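Local coordinates for uncharacterized protein (Methanothermobacter thermautotrophicus, PDB 1IHN) that is of unknown function, a small single-chain archaeal protein of the DUF498/DUF598 family whose fold was new when its structure was solved, at residues 4-12 / 105-113. Sequence-based numbering, arbitrary orientation.
Sequences FSDCRFGSV and VAAIIHVTC
V111 is the bump at the centre of this contact, set against the turn that joins strands 4-8 and 11-14. Its CB lies 3.8 Å from S11 N, over the G10-S11 peptide, while CG1 reaches on to V12 and rests 3.8 Å from V12 CG2. The compact, branched valine suits a place where the two backbones already run close together, at G10. There G10 N gives a hydrogen bond of 2.7 Å to V111 O, the donor standing above the carbonyl plane and the N-H···O angle a bent 147°. Glycine suits G10, which sits within the type II turn from R8 to S11 at a positive phi of 70°. F9, the residue before it, puts its CG anti to the backbone N (chi1 -173°), which carries the ring past the turn to the C-terminal tail. Its CZ lies 3.7 Å from T112 CB, and T112 CG2 lies against CZ and CE2 of the ring, the two side chains crossing at a slant.

The turn is that of a beta hairpin, the first two strands of a three-stranded antiparallel sheet. It packs on the tail that follows strand 105-109, the central strand of a five-stranded mixed sheet, while the hairpin strands reach the end of that strand itself through V12 and F4. V12 and I109 mesh obliquely, V12 CG1 lying 4.1 Å from I109 CG2. The other branch of the isoleucine, CG1, meets F4 CZ at 3.9 Å as the two side chains approach from opposite directions. The long, flat phenylalanine spans the wider gap here, its ring also meeting Y14 and, edge-to-face, Y95 of helix 88-100. The C7-C89 disulfide ties the hairpin covalently to that same helix.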
# COMPACT_ATOMS: atom_id res chain seq x y z
N PHE A 4 -4.03 -4.38 -10.24
CA PHE A 4 -2.91 -5.20 -9.82
C PHE A 4 -3.22 -6.49 -10.57
O PHE A 4 -4.39 -6.89 -10.67
CB PHE A 4 -2.93 -5.49 -8.31
CG PHE A 4 -2.42 -4.35 -7.47
CD1 PHE A 4 -3.30 -3.42 -6.91
CD2 PHE A 4 -1.05 -4.22 -7.22
CE1 PHE A 4 -2.83 -2.38 -6.11
CE2 PHE A 4 -0.57 -3.18 -6.42
CZ PHE A 4 -1.46 -2.26 -5.87
N SER A 5 -2.21 -7.15 -11.11
CA SER A 5 -2.44 -8.39 -11.85
C SER A 5 -1.56 -9.53 -11.38
O SER A 5 -1.49 -10.58 -12.02
CB SER A 5 -2.22 -8.15 -13.35
OG SER A 5 -0.93 -7.63 -13.60
N ASP A 6 -0.89 -9.33 -10.26
CA ASP A 6 -0.02 -10.37 -9.72
C ASP A 6 0.52 -10.03 -8.34
O ASP A 6 0.92 -8.89 -8.07
CB ASP A 6 1.14 -10.64 -10.67
CG ASP A 6 2.01 -11.79 -10.19
OD1 ASP A 6 3.15 -11.54 -9.76
OD2 ASP A 6 1.54 -12.95 -10.25
N CYS A 7 0.51 -11.03 -7.46
CA CYS A 7 1.00 -10.89 -6.11
C CYS A 7 1.75 -12.16 -5.75
O CYS A 7 1.30 -13.26 -6.06
CB CYS A 7 -0.16 -10.68 -5.13
SG CYS A 7 0.35 -10.41 -3.39
N ARG A 8 2.90 -11.99 -5.11
CA ARG A 8 3.74 -13.11 -4.69
C ARG A 8 4.79 -12.50 -3.77
O ARG A 8 4.99 -11.28 -3.79
CB ARG A 8 4.40 -13.77 -5.89
CG ARG A 8 5.23 -12.82 -6.74
CD ARG A 8 5.72 -13.51 -8.00
NE ARG A 8 4.61 -14.05 -8.79
CZ ARG A 8 4.75 -14.62 -9.98
NH1 ARG A 8 5.96 -14.73 -10.53
NH2 ARG A 8 3.69 -15.08 -10.63
N PHE A 9 5.47 -13.33 -2.98
CA PHE A 9 6.47 -12.78 -2.08
C PHE A 9 7.47 -11.96 -2.87
O PHE A 9 7.92 -12.37 -3.93
CB PHE A 9 7.23 -13.89 -1.34
CG PHE A 9 8.17 -13.36 -0.29
CD1 PHE A 9 7.70 -13.02 0.98
CD2 PHE A 9 9.52 -13.15 -0.59
CE1 PHE A 9 8.56 -12.49 1.94
CE2 PHE A 9 10.38 -12.61 0.37
CZ PHE A 9 9.91 -12.28 1.63
N GLY A 10 7.81 -10.78 -2.34
CA GLY A 10 8.77 -9.92 -2.99
C GLY A 10 8.36 -9.26 -4.28
O GLY A 10 9.17 -8.56 -4.90
N SER A 11 7.11 -9.45 -4.72
CA SER A 11 6.69 -8.83 -5.97
C SER A 11 5.19 -8.70 -6.23
O SER A 11 4.40 -9.60 -5.93
CB SER A 11 7.33 -9.58 -7.14
OG SER A 11 7.00 -8.96 -8.37
N VAL A 12 4.81 -7.56 -6.79
CA VAL A 12 3.42 -7.28 -7.16
C VAL A 12 3.46 -6.62 -8.54
O VAL A 12 4.46 -6.00 -8.90
CB VAL A 12 2.71 -6.32 -6.17
CG1 VAL A 12 2.46 -7.03 -4.86
CG2 VAL A 12 3.54 -5.07 -5.95
N VAL A 105 -9.31 5.26 -4.81
CA VAL A 105 -8.53 4.41 -3.92
C VAL A 105 -7.03 4.63 -4.05
O VAL A 105 -6.52 4.91 -5.13
CB VAL A 105 -8.82 2.92 -4.19
CG1 VAL A 105 -8.26 2.06 -3.06
CG2 VAL A 105 -10.31 2.70 -4.33
N ALA A 106 -6.34 4.50 -2.92
CA ALA A 106 -4.90 4.65 -2.86
C ALA A 106 -4.40 3.51 -1.99
O ALA A 106 -5.15 2.98 -1.17
CB ALA A 106 -4.53 5.99 -2.26
N ALA A 107 -3.14 3.14 -2.15
CA ALA A 107 -2.60 2.05 -1.35
C ALA A 107 -1.10 2.13 -1.11
O ALA A 107 -0.37 2.81 -1.83
CB ALA A 107 -2.93 0.71 -2.01
N ILE A 108 -0.67 1.45 -0.06
CA ILE A 108 0.73 1.35 0.30
C ILE A 108 0.89 -0.15 0.44
O ILE A 108 0.23 -0.78 1.27
CB ILE A 108 1.06 2.04 1.64
CG1 ILE A 108 0.76 3.54 1.55
CG2 ILE A 108 2.52 1.79 1.99
CD1 ILE A 108 1.16 4.34 2.78
N ILE A 109 1.73 -0.73 -0.41
CA ILE A 109 1.95 -2.16 -0.43
C ILE A 109 3.33 -2.58 0.04
O ILE A 109 4.35 -2.03 -0.39
CB ILE A 109 1.76 -2.72 -1.86
CG1 ILE A 109 0.37 -2.33 -2.39
CG2 ILE A 109 2.00 -4.22 -1.87
CD1 ILE A 109 -0.79 -3.01 -1.69
N HIS A 110 3.36 -3.58 0.93
CA HIS A 110 4.60 -4.14 1.44
C HIS A 110 4.72 -5.49 0.74
O HIS A 110 3.85 -6.35 0.88
CB HIS A 110 4.50 -4.32 2.96
CG HIS A 110 5.74 -4.88 3.60
ND1 HIS A 110 6.99 -4.34 3.40
CD2 HIS A 110 5.90 -5.89 4.48
CE1 HIS A 110 7.87 -5.00 4.13
NE2 HIS A 110 7.24 -5.94 4.79
N VAL A 111 5.79 -5.67 -0.04
CA VAL A 111 5.97 -6.92 -0.79
C VAL A 111 6.59 -8.12 -0.07
O VAL A 111 6.56 -9.23 -0.59
CB VAL A 111 6.77 -6.67 -2.09
CG1 VAL A 111 5.94 -5.84 -3.05
CG2 VAL A 111 8.09 -5.98 -1.76
N THR A 112 7.16 -7.90 1.11
CA THR A 112 7.77 -9.00 1.86
C THR A 112 7.05 -9.19 3.19
O THR A 112 5.95 -8.66 3.39
CB THR A 112 9.26 -8.72 2.15
OG1 THR A 112 9.40 -7.51 2.89
CG2 THR A 112 10.05 -8.61 0.85
N CYS A 113 7.66 -9.94 4.10
CA CYS A 113 7.07 -10.18 5.41
C CYS A 113 7.34 -9.02 6.37
O CYS A 113 6.36 -8.39 6.81
CB CYS A 113 7.60 -11.49 6.01
SG CYS A 113 9.41 -11.62 6.13
OXT CYS A 113 8.52 -8.74 6.66